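Local coordinates for sensor protein (PDB 2X7X), which binds beta-D-fructose through this periplasmic domain of a hybrid two-component sensor, whose cytoplasmic part is probably an ATP-dependent histidine kinase and transcription regulator, at residues S181-H186 / A210-E215; G118-S123 / L239-I244. One frame throughout, in Å; residues are numbered along the deposited sequence.

Contact 1 (S181-H186 / A210-E215); sequences SMLRRH and AGREKE. With K (potassium ion), chain F.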
loop_
_atom_site.group_PDB
_atom_site.type_symbol
_atom_site.label_atom_id
_atom_site.label_comp_id
_atom_site.label_asym_id
_atom_site.label_seq_id
_atom_site.Cartn_x
_atom_site.Cartn_y
_atom_site.Cartn_z
ATOM N N SER A 181 -24.469 -25.020 11.166
ATOM C CA SER A 181 -25.729 -24.977 11.881
ATOM C C SER A 181 -26.641 -23.875 11.324
ATOM O O SER A 181 -27.842 -24.085 11.180
ATOM C CB SER A 181 -25.484 -24.807 13.385
ATOM O OG SER A 181 -26.709 -24.678 14.086
ATOM N N MET A 182 -26.069 -22.720 10.991
ATOM C CA MET A 182 -26.855 -21.602 10.465
ATOM C C MET A 182 -27.446 -21.880 9.074
ATOM O O MET A 182 -28.626 -21.589 8.826
ATOM C CB MET A 182 -26.045 -20.307 10.477
ATOM C CG MET A 182 -25.772 -19.772 11.862
ATOM S SD MET A 182 -24.472 -18.524 11.883
ATOM C CE MET A 182 -24.546 -17.992 13.586
ATOM N N LEU A 183 -26.637 -22.453 8.179
ATOM C CA LEU A 183 -27.105 -22.833 6.842
ATOM C C LEU A 183 -28.283 -23.812 6.918
ATOM O O LEU A 183 -29.317 -23.619 6.267
ATOM C CB LEU A 183 -25.963 -23.440 6.019
ATOM C CG LEU A 183 -24.769 -22.550 5.670
ATOM C CD1 LEU A 183 -23.503 -23.381 5.441
ATOM C CD2 LEU A 183 -25.090 -21.670 4.464
ATOM N N ARG A 184 -28.114 -24.852 7.730
ATOM C CA ARG A 184 -29.121 -25.873 7.929
ATOM C C ARG A 184 -30.457 -25.259 8.390
ATOM O O ARG A 184 -31.531 -25.686 7.940
ATOM C CB ARG A 184 -28.606 -26.856 8.969
ATOM C CG ARG A 184 -29.224 -28.255 8.961
ATOM C CD ARG A 184 -28.642 -29.111 10.114
ATOM N NE ARG A 184 -27.162 -29.153 10.102
ATOM C CZ ARG A 184 -26.356 -28.752 11.098
ATOM N NH1 ARG A 184 -26.861 -28.279 12.237
ATOM N NH2 ARG A 184 -25.033 -28.842 10.956
ATOM N N ARG A 185 -30.380 -24.246 9.256
ATOM C CA ARG A 185 -31.566 -23.670 9.913
ATOM C C ARG A 185 -32.129 -22.416 9.237
ATOM O O ARG A 185 -33.209 -21.949 9.592
ATOM C CB ARG A 185 -31.286 -23.406 11.412
ATOM C CG ARG A 185 -31.079 -24.703 12.222
ATOM C CD ARG A 185 -30.920 -24.492 13.716
ATOM N NE ARG A 185 -29.617 -23.924 14.018
ATOM C CZ ARG A 185 -29.408 -22.634 14.268
ATOM N NH1 ARG A 185 -30.428 -21.781 14.268
ATOM N NH2 ARG A 185 -28.175 -22.197 14.519
ATOM N N HIS A 186 -31.394 -21.877 8.270
ATOM C CA HIS A 186 -31.776 -20.628 7.620
ATOM C C HIS A 186 -31.583 -20.697 6.099
ATOM O O HIS A 186 -30.454 -20.574 5.609
ATOM C CB HIS A 186 -30.990 -19.443 8.216
ATOM C CG HIS A 186 -31.167 -19.277 9.694
ATOM N ND1 HIS A 186 -32.374 -18.922 10.266
ATOM C CD2 HIS A 186 -30.295 -19.423 10.719
ATOM C CE1 HIS A 186 -32.233 -18.854 11.580
ATOM N NE2 HIS A 186 -30.982 -19.155 11.879
ATOM N N ALA A 210 -21.886 -26.359 1.007
ATOM C CA ALA A 210 -23.332 -26.542 0.971
ATOM C C ALA A 210 -23.909 -26.044 -0.363
ATOM O O ALA A 210 -25.134 -25.986 -0.540
ATOM C CB ALA A 210 -23.996 -25.865 2.169
ATOM N N GLY A 211 -23.007 -25.716 -1.295
ATOM C CA GLY A 211 -23.352 -25.117 -2.580
ATOM C C GLY A 211 -24.055 -23.777 -2.467
ATOM O O GLY A 211 -24.895 -23.464 -3.295
ATOM N N ARG A 212 -23.721 -22.967 -1.461
ATOM C CA ARG A 212 -24.462 -21.715 -1.229
ATOM C C ARG A 212 -23.633 -20.441 -1.079
ATOM O O ARG A 212 -24.172 -19.415 -0.704
ATOM C CB ARG A 212 -25.355 -21.858 0.005
ATOM C CG ARG A 212 -26.581 -22.712 -0.188
ATOM C CD ARG A 212 -27.276 -22.914 1.128
ATOM N NE ARG A 212 -27.839 -21.676 1.671
ATOM C CZ ARG A 212 -28.475 -21.585 2.843
ATOM N NH1 ARG A 212 -28.620 -22.659 3.613
ATOM N NH2 ARG A 212 -28.958 -20.415 3.258
ATOM N N GLU A 213 -22.339 -20.500 -1.371
ATOM C CA GLU A 213 -21.451 -19.354 -1.199
ATOM C C GLU A 213 -21.693 -18.185 -2.161
ATOM O O GLU A 213 -21.168 -17.081 -1.948
ATOM C CB GLU A 213 -19.983 -19.789 -1.291
ATOM C CG GLU A 213 -19.403 -19.813 -2.728
ATOM C CD GLU A 213 -19.889 -20.993 -3.576
ATOM O OE1 GLU A 213 -20.667 -21.844 -3.065
ATOM O OE2 GLU A 213 -19.470 -21.065 -4.756
ATOM N N LYS A 214 -22.458 -18.409 -3.221
ATOM C CA LYS A 214 -22.791 -17.315 -4.142
ATOM C C LYS A 214 -24.089 -16.592 -3.744
ATOM O O LYS A 214 -24.498 -15.636 -4.386
ATOM C CB LYS A 214 -22.817 -17.802 -5.598
ATOM C CG LYS A 214 -21.444 -18.237 -6.096
ATOM C CD LYS A 214 -21.469 -18.860 -7.505
ATOM C CE LYS A 214 -20.030 -19.160 -7.964
ATOM N NZ LYS A 214 -19.861 -19.216 -9.454
ATOM N N GLU A 215 -24.711 -17.036 -2.662
ATOM C CA GLU A 215 -25.973 -16.437 -2.211
ATOM C C GLU A 215 -25.775 -15.306 -1.218
ATOM O O GLU A 215 -26.743 -14.687 -0.799
ATOM C CB GLU A 215 -26.867 -17.493 -1.553
ATOM C CG GLU A 215 -27.310 -18.633 -2.459
ATOM C CD GLU A 215 -28.132 -19.677 -1.717
ATOM O OE1 GLU A 215 -28.158 -19.678 -0.460
ATOM O OE2 GLU A 215 -28.767 -20.503 -2.401
HETATM K K K F . -19.873 -14.705 -2.314
HETATM O O HOH W 1 -17.187 -13.720 -4.119
#

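Contact 2 (G118-S123 / L239-I244); sequences GNYIAS and LDATFI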
loop_
_atom_site.group_PDB
_atom_site.type_symbol
_atom_site.label_atom_id
_atom_site.label_comp_id
_atom_site.label_asym_id
_atom_site.label_seq_id
_atom_site.Cartn_x
_atom_site.Cartn_y
_atom_site.Cartn_z
ATOM N N GLY A 118 -21.401 -2.819 9.604
ATOM C CA GLY A 118 -22.846 -2.732 9.410
ATOM C C GLY A 118 -23.226 -1.812 8.260
ATOM O O GLY A 118 -24.110 -2.155 7.469
ATOM N N ASN A 119 -22.557 -0.655 8.152
ATOM C CA ASN A 119 -22.874 0.272 7.070
ATOM C C ASN A 119 -22.513 -0.312 5.706
ATOM O O ASN A 119 -23.272 -0.171 4.756
ATOM C CB ASN A 119 -22.241 1.664 7.257
ATOM C CG ASN A 119 -22.963 2.529 8.320
ATOM O OD1 ASN A 119 -24.148 2.343 8.621
ATOM N ND2 ASN A 119 -22.220 3.465 8.904
ATOM N N TYR A 120 -21.366 -0.975 5.619
ATOM C CA TYR A 120 -20.927 -1.551 4.372
ATOM C C TYR A 120 -21.887 -2.655 3.885
ATOM O O TYR A 120 -22.225 -2.704 2.703
ATOM C CB TYR A 120 -19.488 -2.061 4.483
ATOM C CG TYR A 120 -19.038 -2.776 3.240
ATOM C CD1 TYR A 120 -18.323 -2.111 2.250
ATOM C CD2 TYR A 120 -19.366 -4.124 3.038
ATOM C CE1 TYR A 120 -17.933 -2.779 1.090
ATOM C CE2 TYR A 120 -18.986 -4.790 1.896
ATOM C CZ TYR A 120 -18.271 -4.119 0.925
ATOM O OH TYR A 120 -17.901 -4.800 -0.214
ATOM N N ILE A 121 -22.327 -3.522 4.789
ATOM C CA ILE A 121 -23.283 -4.551 4.445
ATOM C C ILE A 121 -24.650 -3.967 4.034
ATOM O O ILE A 121 -25.263 -4.417 3.050
ATOM C CB ILE A 121 -23.444 -5.568 5.591
ATOM C CG1 ILE A 121 -22.113 -6.295 5.866
ATOM C CG2 ILE A 121 -24.543 -6.574 5.262
ATOM C CD1 ILE A 121 -22.089 -7.157 7.127
ATOM N N ALA A 122 -25.132 -2.973 4.784
ATOM C CA ALA A 122 -26.442 -2.365 4.511
ATOM C C ALA A 122 -26.463 -1.716 3.138
ATOM O O ALA A 122 -27.464 -1.789 2.425
ATOM C CB ALA A 122 -26.819 -1.352 5.595
ATOM N N SER A 123 -25.347 -1.100 2.774
ATOM C CA SER A 123 -25.188 -0.466 1.480
ATOM C C SER A 123 -25.125 -1.519 0.362
ATOM O O SER A 123 -25.745 -1.362 -0.685
ATOM C CB SER A 123 -23.942 0.436 1.509
ATOM O OG SER A 123 -23.437 0.720 0.217
ATOM N N LEU A 239 -13.447 -13.195 0.245
ATOM C CA LEU A 239 -14.005 -12.160 1.087
ATOM C C LEU A 239 -14.435 -10.992 0.212
ATOM O O LEU A 239 -13.687 -10.564 -0.686
ATOM C CB LEU A 239 -12.937 -11.665 2.055
ATOM C CG LEU A 239 -12.758 -12.312 3.414
ATOM C CD1 LEU A 239 -11.544 -11.679 4.082
ATOM C CD2 LEU A 239 -13.990 -12.082 4.250
ATOM N N ASP A 240 -15.619 -10.456 0.470
ATOM C CA ASP A 240 -16.040 -9.292 -0.276
ATOM C C ASP A 240 -15.422 -8.038 0.280
ATOM O O ASP A 240 -15.133 -7.111 -0.461
ATOM C CB ASP A 240 -17.540 -9.183 -0.298
ATOM C CG ASP A 240 -18.177 -10.349 -1.000
ATOM O OD1 ASP A 240 -18.541 -10.194 -2.187
ATOM O OD2 ASP A 240 -18.290 -11.424 -0.370
ATOM N N ALA A 241 -15.198 -8.023 1.587
ATOM C CA ALA A 241 -14.595 -6.879 2.257
ATOM C C ALA A 241 -13.961 -7.307 3.570
ATOM O O ALA A 241 -14.367 -8.295 4.182
ATOM C CB ALA A 241 -15.636 -5.763 2.498
ATOM N N THR A 242 -12.957 -6.557 3.991
ATOM C CA THR A 242 -12.402 -6.701 5.326
ATOM C C THR A 242 -11.855 -5.356 5.797
ATOM O O THR A 242 -11.569 -4.483 4.987
ATOM C CB THR A 242 -11.353 -7.835 5.410
ATOM O OG1 THR A 242 -10.944 -8.001 6.774
ATOM C CG2 THR A 242 -10.137 -7.544 4.512
ATOM N N PHE A 243 -11.755 -5.177 7.106
ATOM C CA PHE A 243 -11.342 -3.889 7.667
ATOM C C PHE A 243 -9.987 -3.993 8.305
ATOM O O PHE A 243 -9.692 -4.984 8.978
ATOM C CB PHE A 243 -12.387 -3.368 8.656
ATOM C CG PHE A 243 -13.612 -2.859 7.986
ATOM C CD1 PHE A 243 -13.750 -1.504 7.710
ATOM C CD2 PHE A 243 -14.599 -3.747 7.553
ATOM C CE1 PHE A 243 -14.882 -1.028 7.055
ATOM C CE2 PHE A 243 -15.724 -3.301 6.897
ATOM C CZ PHE A 243 -15.880 -1.940 6.650
ATOM N N ILE A 244 -9.152 -2.991 8.061
ATOM C CA ILE A 244 -7.811 -2.957 8.618
ATOM C C ILE A 244 -7.884 -2.901 10.130
ATOM O O ILE A 244 -8.445 -1.962 10.692
ATOM C CB ILE A 244 -7.005 -1.751 8.088
ATOM C CG1 ILE A 244 -6.645 -1.973 6.608
ATOM C CG2 ILE A 244 -5.755 -1.503 8.954
ATOM C CD1 ILE A 244 -5.737 -0.908 6.018
#

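Contact 1 (S181-H186 / A210-E215)
The guanidinium of R212, on a chain bent at chi3 (66°), reaches the C-terminal end of helix 172-185 and takes two backbone carbonyls. R212 NH2 gives H186 O the straighter bond, 2.8 Å with an N-H...O angle of 168°, and lies in that carbonyl's plane. R212 NH1 bonds L183 O at 2.9 Å, standing above the carbonyl plane, and adds a weak bond to H186 O. Both oxygens lie at the edge of the guanidinium, near its plane. The third nitrogen, R212 NE, holds E215 OE1 at 2.9 Å in a salt bridge within the type I turn R212-E215, so the group is fixed from two sides. L183 CD2 sits 3.7 Å above the centre of the R212 guanidinium plane, while L183 CD1 packs on A210 CB at 4.1 Å. A methionine in place of R212 would probably leave the carbonyls of L183 and H186 without these donors and E215 without its cation. G211 is the C-prime residue of the Schellman motif ending helix 199-209. Within the turn E213 O, and just after it M216 O, bind a potassium ion. The contact joins two helix ends: L183 also touches A206 of helix 199-209, and H186 NE2 hydrogen-bonds D164 OD2 on strand 159-167.

Contact 2 (G118-S123 / L239-I244)
Helix 110-124 packs here against strand 241-244 of the mixed sheet, in one of the two alpha/beta lobes of the periplasmic binding protein fold, and Y120 carries most of the contact. The phenol of Y120 extends from the helix toward the strand because chi1 (175°) sets CG opposite the backbone N, and it presents a ring face to A241. The methyl CB of A241 stands 3.4 Å above the plane of the Y120 ring, displaced toward its hydroxyl end, and its nearest ring atoms are CZ and CE2. From A241 CB to the centroid of the Y120 ring is 3.8 Å, 27° off the normal, a CH-pi contact over the face. The phenol oxygen continues past the methyl toward the preceding residue, where Y120 OH lies 3.6 Å from D240 O.

At the root of the same side chain the roles change: Y120 CB meets the edge of the F243 ring, near its plane, with F243 CZ as the closest atom at 4.2 Å. A241 and F243 therefore engage different parts of the tyrosine, one its ring face and the other its methylene. They are two residues apart on an extended strand: A241 points its methyl at the helix, and the F243 ring swings over to reach it, as expected where a helix covers a sheet in an alpha/beta domain. T242, between them, turns to the other face, where its OG1 bonds D197 OD1.

The F243 ring also reaches I113, S116 and V117 on the earlier part of helix 110-124, and V219 on strand 217-220. Strand 241-244 is held on one side by parallel strand 217-220, through backbone bonds of A241 and F243 with G220, and on the other by antiparallel strand 275-277, whose D277 touches Y120. Although D240 CB also approaches the phenol oxygen, the carboxylate of D240 turns elsewhere, and its OD2 accepts a hydrogen bond from F218 N.

In the fold
From the N terminus, the chain first builds much of the six-stranded parallel sheet, then runs through strand 104-108 into helix 110-124, which supplies the first half of contact 2. The mixed sheet follows: strands 128-135 and 159-167 lead to helix 172-185, and contact 1 closes a short loop across strand 191-194 and helix 199-209. Strand 217-220 and helix 230-235 come next, before strand 241-244 closes the long loop of contact 2. Contact 1 is thus nested inside contact 2. Their centres are about 19 Å apart and they do not touch. One ties helix ends at the lobe's periphery; the other fastens a helix to the sheet nearer the chain's centre.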